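Local coordinates for putative capsular polysaccharide biosynthesis protein (PDB 6EWR) that probably acts as a pyridoxal phosphate-dependent aminotransferase of the DegT/DnrJ/EryC1 family in capsular polysaccharide biosynthesis, at residues V59-A64 with Y262-T267; A66-I71 with F196-F201; P134-G139 with S175-A180; V204-T209 with E315-L320. All coordinates share one frame; numbering follows the deposited sequence.

Contact 1: V59-A64 with Y262-T267. With PMP (4'-deoxy-4'-aminopyridoxal-5'-phosphate), chain E.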
# COMPACT_ATOMS: atom_id res chain seq x y z
N VAL A 59 7.23 11.54 -6.82
CA VAL A 59 7.26 10.14 -6.37
C VAL A 59 5.86 9.51 -6.54
O VAL A 59 4.90 9.83 -5.83
CB VAL A 59 7.71 10.06 -4.90
CG1 VAL A 59 7.96 8.63 -4.49
CG2 VAL A 59 8.97 10.88 -4.70
N CYS A 60 5.74 8.60 -7.48
CA CYS A 60 4.45 7.93 -7.71
C CYS A 60 4.34 6.75 -6.73
O CYS A 60 5.28 5.97 -6.56
CB CYS A 60 4.29 7.52 -9.17
SG CYS A 60 3.93 8.94 -10.28
N LEU A 61 3.17 6.66 -6.08
CA LEU A 61 2.90 5.69 -5.04
C LEU A 61 1.50 5.08 -5.28
O LEU A 61 0.83 5.42 -6.29
CB LEU A 61 2.98 6.39 -3.68
CG LEU A 61 4.34 6.99 -3.31
CD1 LEU A 61 4.29 7.76 -2.00
CD2 LEU A 61 5.37 5.91 -3.18
N ASN A 62 1.07 4.18 -4.37
CA ASN A 62 -0.22 3.47 -4.47
C ASN A 62 -1.44 4.19 -3.91
O ASN A 62 -2.55 3.72 -4.11
CB ASN A 62 -0.16 2.03 -3.88
CG ASN A 62 0.04 2.00 -2.36
OD1 ASN A 62 -0.00 3.03 -1.65
ND2 ASN A 62 0.25 0.80 -1.84
N SER A 63 -1.22 5.29 -3.18
CA SER A 63 -2.33 6.17 -2.75
C SER A 63 -1.83 7.56 -2.37
O SER A 63 -0.64 7.75 -2.14
CB SER A 63 -3.08 5.56 -1.56
OG SER A 63 -2.26 5.54 -0.40
N ALA A 64 -2.74 8.54 -2.28
CA ALA A 64 -2.41 9.85 -1.68
C ALA A 64 -2.17 9.73 -0.19
O ALA A 64 -1.41 10.49 0.39
CB ALA A 64 -3.55 10.86 -1.92
N TYR A 262 8.01 0.51 4.40
CA TYR A 262 6.61 0.33 3.99
C TYR A 262 6.55 -0.23 2.58
O TYR A 262 7.60 -0.52 2.01
CB TYR A 262 5.84 1.66 4.15
CG TYR A 262 6.04 2.17 5.56
CD1 TYR A 262 5.22 1.72 6.60
CD2 TYR A 262 7.14 2.98 5.89
CE1 TYR A 262 5.45 2.11 7.92
CE2 TYR A 262 7.38 3.39 7.21
CZ TYR A 262 6.53 2.95 8.23
OH TYR A 262 6.75 3.33 9.56
N LYS A 263 5.35 -0.42 2.05
CA LYS A 263 5.15 -1.06 0.75
C LYS A 263 4.05 -0.29 0.02
O LYS A 263 2.87 -0.65 0.10
CB LYS A 263 4.80 -2.53 0.93
CG LYS A 263 4.57 -3.37 -0.34
CD LYS A 263 5.74 -3.28 -1.28
CE LYS A 263 5.70 -4.27 -2.44
NZ LYS A 263 6.43 -3.82 -3.66
N CYS A 264 4.44 0.76 -0.69
CA CYS A 264 3.48 1.59 -1.38
C CYS A 264 3.91 2.11 -2.72
O CYS A 264 3.41 3.11 -3.16
CB CYS A 264 3.00 2.72 -0.45
SG CYS A 264 4.29 3.69 0.37
N ASN A 265 4.80 1.39 -3.41
CA ASN A 265 5.25 1.74 -4.79
C ASN A 265 4.13 1.61 -5.80
O ASN A 265 3.18 0.87 -5.59
CB ASN A 265 6.42 0.82 -5.24
CG ASN A 265 6.06 -0.68 -5.22
OD1 ASN A 265 5.66 -1.24 -4.18
ND2 ASN A 265 6.17 -1.34 -6.40
N MET A 266 4.25 2.34 -6.91
CA MET A 266 3.27 2.25 -7.99
C MET A 266 3.76 1.28 -9.08
O MET A 266 4.91 1.34 -9.49
CB MET A 266 3.01 3.63 -8.60
CG MET A 266 2.17 3.57 -9.88
SD MET A 266 1.94 5.16 -10.66
CE MET A 266 0.78 5.93 -9.53
N THR A 267 2.84 0.46 -9.58
CA THR A 267 3.11 -0.46 -10.67
C THR A 267 3.04 0.23 -12.01
O THR A 267 2.30 1.21 -12.17
CB THR A 267 2.07 -1.59 -10.73
OG1 THR A 267 0.79 -1.08 -11.15
CG2 THR A 267 1.97 -2.32 -9.38
N1 PMP E . -7.75 13.73 1.08
C2 PMP E . -8.98 13.98 0.54
C2A PMP E . -9.64 15.31 0.74
C3 PMP E . -9.68 12.93 -0.24
O3 PMP E . -10.93 13.12 -0.79
C4 PMP E . -8.96 11.65 -0.41
C4A PMP E . -9.63 10.56 -1.20
N4A PMP E . -9.52 9.21 -0.63
C5 PMP E . -7.60 11.48 0.22
C6 PMP E . -7.07 12.56 0.94
C5A PMP E . -6.82 10.18 0.09
O4P PMP E . -7.01 9.58 -1.22
P PMP E . -6.43 8.12 -1.57
O1P PMP E . -5.47 7.76 -0.49
O2P PMP E . -5.75 8.16 -2.95
O3P PMP E . -7.58 7.17 -1.56
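Met-266, Cys-264 and Leu-61 bury the most surface here, where the end of strand 58-61 meets the loop leading into helix 268-299. Met-266 points at the strand and its side chain starts out extended, CG anti to the backbone N (chi1 170°), then bends at its last torsion. Its SD comes to rest 3.6 Å from Cys-60 CB, while its methyl CE lies 3.3 Å from the carbonyl oxygen of Leu-61. Leu-61 turns its own side chain mostly the other way, toward helix 64-74, yet its CA and CB still press on the carbonyl oxygen of Cys-264. That oxygen is the polar focus of the contact: it accepts a hydrogen bond from the backbone N of Asn-62 (2.8 Å, N-H...O 140°). The amide of Asn-62 extends over Cys-264, with OD1 3.2 Å from Cys-264 CB and ND2 3.4 Å from Cys-264 CA. Beyond it, Ala-64 N, at the start of helix 64-74, donates to PMP O2P (3.1 Å), and Ser-63 OG N-caps that helix. Lys-263 forms a salt bridge with Glu-211 of the second subunit; Asn-265 ND2 bonds Thr-38 of its own chain as well as that Glu-211. One bent backbone bond and thioether packing hold the strand end against a loop whose Lys-263 touches another PMP, consistent with sites built at the subunit interface.

Contact 2: A66-I71 with F196-F201. With PMP (4'-deoxy-4'-aminopyridoxal-5'-phosphate), chain E.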
# COMPACT_ATOMS: atom_id res chain seq x y z
N ALA A 66 -0.78 7.10 1.23
CA ALA A 66 0.63 6.72 1.28
C ALA A 66 1.59 7.93 1.11
O ALA A 66 2.56 8.09 1.87
CB ALA A 66 0.93 5.67 0.23
N ALA A 67 1.31 8.76 0.10
CA ALA A 67 2.11 9.95 -0.18
C ALA A 67 2.13 10.93 0.98
O ALA A 67 3.19 11.47 1.32
CB ALA A 67 1.61 10.66 -1.43
N LEU A 68 0.95 11.18 1.56
CA LEU A 68 0.80 12.14 2.64
C LEU A 68 1.55 11.62 3.88
O LEU A 68 2.33 12.35 4.48
CB LEU A 68 -0.68 12.41 2.93
CG LEU A 68 -1.02 13.64 3.79
CD1 LEU A 68 -0.39 14.93 3.29
CD2 LEU A 68 -2.53 13.83 3.96
N GLU A 69 1.33 10.35 4.21
CA GLU A 69 2.01 9.72 5.34
C GLU A 69 3.52 9.67 5.22
O GLU A 69 4.22 9.80 6.24
CB GLU A 69 1.51 8.29 5.54
CG GLU A 69 1.96 7.67 6.86
CD GLU A 69 1.17 6.45 7.26
OE1 GLU A 69 -0.03 6.33 6.91
OE2 GLU A 69 1.73 5.59 7.95
N LEU A 70 4.05 9.44 4.01
CA LEU A 70 5.51 9.39 3.84
C LEU A 70 6.14 10.76 3.91
O LEU A 70 7.27 10.88 4.37
CB LEU A 70 5.93 8.69 2.53
CG LEU A 70 5.66 7.19 2.47
CD1 LEU A 70 6.42 6.59 1.29
CD2 LEU A 70 6.01 6.49 3.76
N ILE A 71 5.41 11.79 3.47
CA ILE A 71 5.85 13.15 3.67
C ILE A 71 6.13 13.38 5.16
O ILE A 71 7.23 13.80 5.56
CB ILE A 71 4.86 14.18 3.10
CG1 ILE A 71 4.89 14.17 1.56
CG2 ILE A 71 5.19 15.58 3.61
CD1 ILE A 71 3.68 14.80 0.90
N PHE A 196 5.41 20.67 0.53
CA PHE A 196 5.15 19.36 -0.08
C PHE A 196 3.69 19.27 -0.48
O PHE A 196 2.84 19.98 0.08
CB PHE A 196 5.43 18.23 0.90
CG PHE A 196 6.86 18.15 1.31
CD1 PHE A 196 7.37 19.03 2.27
CD2 PHE A 196 7.71 17.20 0.76
CE1 PHE A 196 8.69 18.98 2.65
CE2 PHE A 196 9.04 17.14 1.15
CZ PHE A 196 9.53 18.04 2.10
N THR A 197 3.40 18.43 -1.47
CA THR A 197 2.02 18.25 -1.90
C THR A 197 1.78 16.79 -2.20
O THR A 197 2.65 16.14 -2.76
CB THR A 197 1.74 19.06 -3.17
OG1 THR A 197 2.02 20.44 -2.94
CG2 THR A 197 0.28 18.92 -3.56
N SER A 198 0.61 16.28 -1.81
CA SER A 198 0.21 14.89 -2.15
C SER A 198 -0.99 14.88 -3.11
O SER A 198 -1.92 15.67 -2.94
CB SER A 198 -0.16 14.11 -0.89
OG SER A 198 -1.22 14.76 -0.23
N PHE A 199 -0.95 14.00 -4.10
CA PHE A 199 -2.05 13.85 -5.10
C PHE A 199 -2.68 12.43 -5.03
O PHE A 199 -2.03 11.47 -4.67
CB PHE A 199 -1.50 14.12 -6.53
CG PHE A 199 -1.16 15.58 -6.80
CD1 PHE A 199 -2.17 16.54 -6.96
CD2 PHE A 199 0.17 16.00 -6.92
CE1 PHE A 199 -1.87 17.87 -7.21
CE2 PHE A 199 0.48 17.35 -7.18
CZ PHE A 199 -0.54 18.28 -7.31
N SER A 200 -3.95 12.33 -5.39
CA SER A 200 -4.69 11.05 -5.48
C SER A 200 -5.08 10.82 -6.92
O SER A 200 -5.59 11.73 -7.59
CB SER A 200 -5.99 11.08 -4.63
OG SER A 200 -6.65 9.81 -4.61
N PHE A 201 -4.88 9.59 -7.37
CA PHE A 201 -5.32 9.12 -8.68
C PHE A 201 -6.35 7.98 -8.49
O PHE A 201 -6.45 7.05 -9.29
CB PHE A 201 -4.12 8.65 -9.52
CG PHE A 201 -2.91 9.54 -9.44
CD1 PHE A 201 -3.02 10.94 -9.44
CD2 PHE A 201 -1.63 8.98 -9.46
CE1 PHE A 201 -1.87 11.74 -9.40
CE2 PHE A 201 -0.48 9.76 -9.43
CZ PHE A 201 -0.61 11.14 -9.37
N1 PMP E . -7.75 13.73 1.08
C2 PMP E . -8.98 13.98 0.54
C2A PMP E . -9.64 15.31 0.74
C3 PMP E . -9.68 12.93 -0.24
O3 PMP E . -10.93 13.12 -0.79
C4 PMP E . -8.96 11.65 -0.41
C4A PMP E . -9.63 10.56 -1.20
N4A PMP E . -9.52 9.21 -0.63
C5 PMP E . -7.60 11.48 0.22
C6 PMP E . -7.07 12.56 0.94
C5A PMP E . -6.82 10.18 0.09
O4P PMP E . -7.01 9.58 -1.22
P PMP E . -6.43 8.12 -1.57
O1P PMP E . -5.47 7.76 -0.49
O2P PMP E . -5.75 8.16 -2.95
O3P PMP E . -7.58 7.17 -1.56
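Ala-67 is the first residue of 66-71 to meet the strand, its CB resting 3.9 Å from Ser-198 CB. The small side chain is consistent with the close approach of the axes of the two short segments, 7.6 Å. Leu-68 follows with a glancing contact: CG lies anti to the backbone N (chi1 -166°), which carries the branch along the flank of the strand and leaves CD1 3.6 Å from Ser-198 OG. That hydroxyl, lying against a largely apolar helix face, has a weak hydrogen bond to the carbonyl oxygen of Ser-175 on the adjoining strand. One turn after Ala-67, Ile-71 buries more surface than any other residue of the contact. Its CG2 is 3.8 Å from Phe-196 CB and equally near CG, approaching the ring obliquely, while its CD1 comes to 3.9 Å from Phe-196 CB and also reaches back toward Ser-198. The two side chains run past each other in opposite directions. Val-174 of the neighbouring strand and Phe-232 of helix 225-236 pack on Ile-71 as well, extending the apolar layer.

Farther along the strand, Ser-200 OG donates to PMP O2P (2.5 Å), so the same strand that supports the helix supplies a hydrogen-bond donor to the phosphate. Helix 64-74 runs nearly antiparallel to strand 196-200, at 160°, and packs on the mixed central sheet. This is the helix-on-sheet layering of the large domain in fold-type I pyridoxal phosphate enzymes, in which the phosphate sits at the helix N terminus.

Contact 3: P134-G139 with S175-A180. With PMP (4'-deoxy-4'-aminopyridoxal-5'-phosphate), chain E.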
# COMPACT_ATOMS: atom_id res chain seq x y z
N PRO A 134 -3.28 22.04 4.74
CA PRO A 134 -4.51 22.53 4.13
C PRO A 134 -5.00 21.54 3.09
O PRO A 134 -4.19 20.76 2.56
CB PRO A 134 -4.09 23.86 3.47
CG PRO A 134 -2.59 23.96 3.63
CD PRO A 134 -2.10 22.64 4.10
N VAL A 135 -6.30 21.57 2.82
CA VAL A 135 -6.88 20.67 1.81
C VAL A 135 -7.49 21.52 0.73
O VAL A 135 -8.29 22.41 1.00
CB VAL A 135 -7.89 19.66 2.41
CG1 VAL A 135 -8.90 20.31 3.33
CG2 VAL A 135 -8.63 18.90 1.32
N GLU A 136 -7.11 21.22 -0.50
CA GLU A 136 -7.61 21.93 -1.67
C GLU A 136 -8.94 21.25 -2.08
O GLU A 136 -9.02 20.49 -3.08
CB GLU A 136 -6.60 21.94 -2.81
CG GLU A 136 -5.12 21.95 -2.45
CD GLU A 136 -4.67 23.08 -1.52
OE1 GLU A 136 -5.47 24.00 -1.22
OE2 GLU A 136 -3.50 23.03 -1.10
N LEU A 137 -9.97 21.51 -1.29
CA LEU A 137 -11.27 20.88 -1.43
C LEU A 137 -11.95 21.22 -2.74
O LEU A 137 -12.12 22.39 -3.07
CB LEU A 137 -12.20 21.34 -0.31
CG LEU A 137 -13.59 20.71 -0.31
CD1 LEU A 137 -13.53 19.38 0.37
CD2 LEU A 137 -14.59 21.58 0.44
N ALA A 138 -12.40 20.18 -3.42
CA ALA A 138 -13.06 20.27 -4.72
C ALA A 138 -12.16 20.74 -5.86
O ALA A 138 -12.65 20.87 -6.99
CB ALA A 138 -14.32 21.13 -4.65
N GLY A 139 -10.87 20.90 -5.59
CA GLY A 139 -9.94 21.51 -6.54
C GLY A 139 -9.60 22.97 -6.30
O GLY A 139 -8.76 23.54 -7.01
N SER A 175 0.40 20.26 1.27
CA SER A 175 -0.91 20.38 0.64
C SER A 175 -1.56 19.02 0.47
O SER A 175 -1.03 18.19 -0.24
CB SER A 175 -0.80 21.05 -0.74
OG SER A 175 -1.98 20.87 -1.51
N ASP A 176 -2.73 18.82 1.08
CA ASP A 176 -3.57 17.70 0.65
C ASP A 176 -4.25 18.07 -0.70
O ASP A 176 -5.39 18.58 -0.71
CB ASP A 176 -4.59 17.34 1.72
CG ASP A 176 -5.43 16.09 1.34
OD1 ASP A 176 -5.37 15.63 0.18
OD2 ASP A 176 -6.13 15.56 2.21
N SER A 177 -3.56 17.82 -1.79
CA SER A 177 -4.10 18.11 -3.13
C SER A 177 -4.74 16.88 -3.79
O SER A 177 -4.66 16.70 -5.01
CB SER A 177 -3.03 18.70 -4.05
OG SER A 177 -2.91 20.11 -3.88
N ALA A 178 -5.41 16.06 -2.99
CA ALA A 178 -6.03 14.85 -3.52
C ALA A 178 -6.94 15.19 -4.71
O ALA A 178 -7.00 14.42 -5.66
CB ALA A 178 -6.80 14.12 -2.43
N HIS A 179 -7.62 16.34 -4.64
CA HIS A 179 -8.61 16.75 -5.63
C HIS A 179 -8.07 17.72 -6.70
O HIS A 179 -8.76 18.03 -7.68
CB HIS A 179 -9.75 17.49 -4.93
CG HIS A 179 -10.42 16.74 -3.81
ND1 HIS A 179 -11.26 17.36 -2.91
CD2 HIS A 179 -10.39 15.43 -3.46
CE1 HIS A 179 -11.74 16.46 -2.06
NE2 HIS A 179 -11.21 15.29 -2.36
N ALA A 180 -6.81 18.16 -6.53
CA ALA A 180 -6.31 19.39 -7.11
C ALA A 180 -5.23 19.28 -8.21
O ALA A 180 -4.64 20.31 -8.61
CB ALA A 180 -5.79 20.28 -6.00
N1 PMP E . -7.75 13.73 1.08
C2 PMP E . -8.98 13.98 0.54
C2A PMP E . -9.64 15.31 0.74
C3 PMP E . -9.68 12.93 -0.24
O3 PMP E . -10.93 13.12 -0.79
C4 PMP E . -8.96 11.65 -0.41
C4A PMP E . -9.63 10.56 -1.20
N4A PMP E . -9.52 9.21 -0.63
C5 PMP E . -7.60 11.48 0.22
C6 PMP E . -7.07 12.56 0.94
C5A PMP E . -6.82 10.18 0.09
O4P PMP E . -7.01 9.58 -1.22
P PMP E . -6.43 8.12 -1.57
O1P PMP E . -5.47 7.76 -0.49
O2P PMP E . -5.75 8.16 -2.95
O3P PMP E . -7.58 7.17 -1.56
O HOH W 1 -7.50 18.03 -2.40
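Val-135 and Asp-176 form a single backbone bridge, with Asp-176 N donating to Pro-134 O (2.8 Å) and Glu-136 N to Asp-176 O (3.2 Å), and with inverse gamma turns, closed by weak bonds, centred on Glu-136 and Asp-176. Glu-136 folds back over the second segment, its chain bent at chi2 (-55°), and Ser-175 OG donates to the anti lone pair of its OE2 (2.7 Å). Tyr-144 also binds OE2 and the backbone N of Cys-142 holds OE1, so this buried carboxylate is gripped by several donors. His-179 is fixed through both ring nitrogens. Ala-138 N donates to ND1 from the ring edge, 3.1 Å away and 13° out of plane, and NE2 shares a hydrogen bond with PMP O3 (2.7 Å). Leu-137 lies alongside the ring. Asp-176 brings OD2 within 2.7 Å of PMP N1, as in related enzymes where such an aspartate is thought to stabilise a protonated pyridine nitrogen. Its OD1 accepts from Ala-178 N in an Asx turn, and Ser-93 binds OD2. A water joins the carbonyl oxygens of Glu-136 and Asp-176 to His-179 N.

Strand 196-200 lies beside 175-180, Thr-197 touching Ser-175 and Ser-177, while helix 144-153 packs on Pro-134 and Ser-175 through Tyr-144 and Ile-322 of strand 321-325 rests on Leu-137 and Ala-138.

Contact 4: V204-T209 with E315-L320. With PMP (4'-deoxy-4'-aminopyridoxal-5'-phosphate), chain E.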
# COMPACT_ATOMS: atom_id res chain seq x y z
N VAL A 204 -12.39 7.58 -8.53
CA VAL A 204 -13.35 8.70 -8.58
C VAL A 204 -12.72 10.10 -8.77
O VAL A 204 -13.47 11.05 -8.91
CB VAL A 204 -14.33 8.70 -7.37
CG1 VAL A 204 -14.94 7.34 -7.17
CG2 VAL A 204 -13.66 9.16 -6.09
N LYS A 205 -11.39 10.23 -8.80
CA LYS A 205 -10.72 11.53 -9.06
C LYS A 205 -10.69 11.89 -10.56
O LYS A 205 -11.01 11.07 -11.42
CB LYS A 205 -9.30 11.60 -8.44
CG LYS A 205 -9.21 11.38 -6.94
CD LYS A 205 -10.19 12.18 -6.11
CE LYS A 205 -10.10 11.89 -4.60
NZ LYS A 205 -10.65 10.57 -4.11
N ASN A 206 -10.34 13.15 -10.83
CA ASN A 206 -10.28 13.71 -12.21
C ASN A 206 -9.31 12.98 -13.12
O ASN A 206 -9.54 12.83 -14.33
CB ASN A 206 -9.81 15.17 -12.19
CG ASN A 206 -10.86 16.14 -11.73
OD1 ASN A 206 -11.80 15.77 -10.98
ND2 ASN A 206 -10.78 17.36 -12.21
N PHE A 207 -8.19 12.64 -12.53
CA PHE A 207 -7.08 11.98 -13.15
C PHE A 207 -6.96 10.70 -12.34
O PHE A 207 -6.84 10.78 -11.12
CB PHE A 207 -5.83 12.85 -12.99
CG PHE A 207 -4.57 12.20 -13.44
CD1 PHE A 207 -3.91 11.29 -12.61
CD2 PHE A 207 -4.01 12.49 -14.68
CE1 PHE A 207 -2.74 10.67 -13.03
CE2 PHE A 207 -2.84 11.90 -15.08
CZ PHE A 207 -2.20 10.99 -14.26
N THR A 208 -7.00 9.54 -12.98
CA THR A 208 -7.05 8.30 -12.21
C THR A 208 -6.18 7.17 -12.73
O THR A 208 -6.03 7.00 -13.95
CB THR A 208 -8.48 7.76 -12.09
OG1 THR A 208 -8.44 6.64 -11.20
CG2 THR A 208 -9.04 7.31 -13.45
N THR A 209 -5.65 6.39 -11.78
CA THR A 209 -5.03 5.11 -12.05
C THR A 209 -5.74 4.01 -11.26
O THR A 209 -5.12 2.99 -10.91
CB THR A 209 -3.53 5.13 -11.72
OG1 THR A 209 -3.35 5.42 -10.32
CG2 THR A 209 -2.86 6.21 -12.54
N GLU A 315 -7.92 28.94 -10.27
CA GLU A 315 -8.58 28.22 -11.34
C GLU A 315 -8.60 26.76 -10.89
O GLU A 315 -7.58 26.07 -10.92
CB GLU A 315 -7.81 28.39 -12.65
CG GLU A 315 -8.14 27.41 -13.77
CD GLU A 315 -9.30 27.83 -14.65
OE1 GLU A 315 -9.87 28.91 -14.37
OE2 GLU A 315 -9.61 27.11 -15.63
N SER A 316 -9.77 26.29 -10.49
CA SER A 316 -9.89 24.97 -9.90
C SER A 316 -9.76 23.85 -10.93
O SER A 316 -10.10 24.03 -12.09
CB SER A 316 -11.22 24.83 -9.17
OG SER A 316 -11.36 23.53 -8.67
N SER A 317 -9.28 22.69 -10.48
CA SER A 317 -9.38 21.44 -11.25
C SER A 317 -10.84 21.03 -11.50
O SER A 317 -11.11 20.25 -12.41
CB SER A 317 -8.66 20.31 -10.54
OG SER A 317 -9.13 20.17 -9.23
N ARG A 318 -11.76 21.52 -10.66
CA ARG A 318 -13.18 21.24 -10.77
C ARG A 318 -13.42 19.78 -10.55
O ARG A 318 -13.93 19.08 -11.42
CB ARG A 318 -13.77 21.70 -12.11
CG ARG A 318 -13.52 23.17 -12.36
CD ARG A 318 -14.14 23.62 -13.67
NE ARG A 318 -14.08 25.07 -13.79
CZ ARG A 318 -13.03 25.75 -14.22
NH1 ARG A 318 -11.91 25.16 -14.62
NH2 ARG A 318 -13.11 27.07 -14.26
N HIS A 319 -13.01 19.32 -9.37
CA HIS A 319 -13.25 17.94 -8.99
C HIS A 319 -14.68 17.66 -8.50
O HIS A 319 -15.31 16.70 -8.95
CB HIS A 319 -12.21 17.49 -7.95
CG HIS A 319 -12.41 16.09 -7.50
ND1 HIS A 319 -12.61 15.07 -8.40
CD2 HIS A 319 -12.53 15.55 -6.27
CE1 HIS A 319 -12.81 13.95 -7.74
NE2 HIS A 319 -12.78 14.21 -6.45
N LEU A 320 -15.17 18.47 -7.57
CA LEU A 320 -16.49 18.27 -6.93
C LEU A 320 -17.35 19.52 -7.08
O LEU A 320 -16.86 20.63 -6.89
CB LEU A 320 -16.30 17.97 -5.45
CG LEU A 320 -15.57 16.67 -5.08
CD1 LEU A 320 -15.37 16.56 -3.57
CD2 LEU A 320 -16.33 15.43 -5.54
N1 PMP E . -7.75 13.73 1.08
C2 PMP E . -8.98 13.98 0.54
C2A PMP E . -9.64 15.31 0.74
C3 PMP E . -9.68 12.93 -0.24
O3 PMP E . -10.93 13.12 -0.79
C4 PMP E . -8.96 11.65 -0.41
C4A PMP E . -9.63 10.56 -1.20
N4A PMP E . -9.52 9.21 -0.63
C5 PMP E . -7.60 11.48 0.22
C6 PMP E . -7.07 12.56 0.94
C5A PMP E . -6.82 10.18 0.09
O4P PMP E . -7.01 9.58 -1.22
P PMP E . -6.43 8.12 -1.57
O1P PMP E . -5.47 7.76 -0.49
O2P PMP E . -5.75 8.16 -2.95
O3P PMP E . -7.58 7.17 -1.56
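His-319 lies against the aliphatic chain of Lys-205, the predicted cofactor-linking lysine, which here stands beside the cofactor's amine form without a bond to it. Lys-205 CD is 3.3 Å from His-319 NE2, an oblique approach to the ring, and the lysine, bent at chi2 and again at chi4, brings NZ to 3.1 Å from PMP C4A. That is the carbon which would carry the Schiff base in the internal aldimine, so the geometry is consistent with a lysine released after the amino group has been transferred to the cofactor.

The ring of His-319 is oriented from its edge. Its ND1 donates to Asn-206 OD1 (2.8 Å, N-H...O 151°), a bond lying close to the ring plane but tilted 32° from the plane of the asparagine carbonyl. The amide and the ring are turned 60° against each other. Val-204 O also lies at the ring edge, 3.2 Å from CE1, while Leu-320 CD2 sits over one face. With CG anti to its backbone N, His-319 reaches across to the 204-209 loop. On the other branch of the amide, Asn-206 ND2 comes to 2.9 Å from Ser-317 O.

The contact joins the loop between strands 196-200 and 213-217 to the loop between strands 314-315 and 321-325. Helix 268-299 touches both segments, with Tyr-281 on Asn-206 and Val-292 on Arg-318, and the ring of His-179 meets that of His-319.

All four contacts are buried and touch the same PMP, but they differ in place and chemistry. The centre of contact 3 lies about 4 Å from that of the chain, and this contact is the most polar; contact 2, its centre about 8 Å from the chain's, is mainly apolar packing of helix on sheet. Their strands 172-176 and 196-200 are neighbours in one sheet, which contact 1 reaches through strand 58-61, outermost in the sheet within this chain. Contact 1, centred about 15 Å from the chain centre, lies toward the second subunit. Contact 4 pairs two loops and adjoins contact 3, where Ser-317 OG meets His-179 O. Contacts 1 and 2 serve the phosphate, contact 3 the pyridine ring, and contact 4 the lysine.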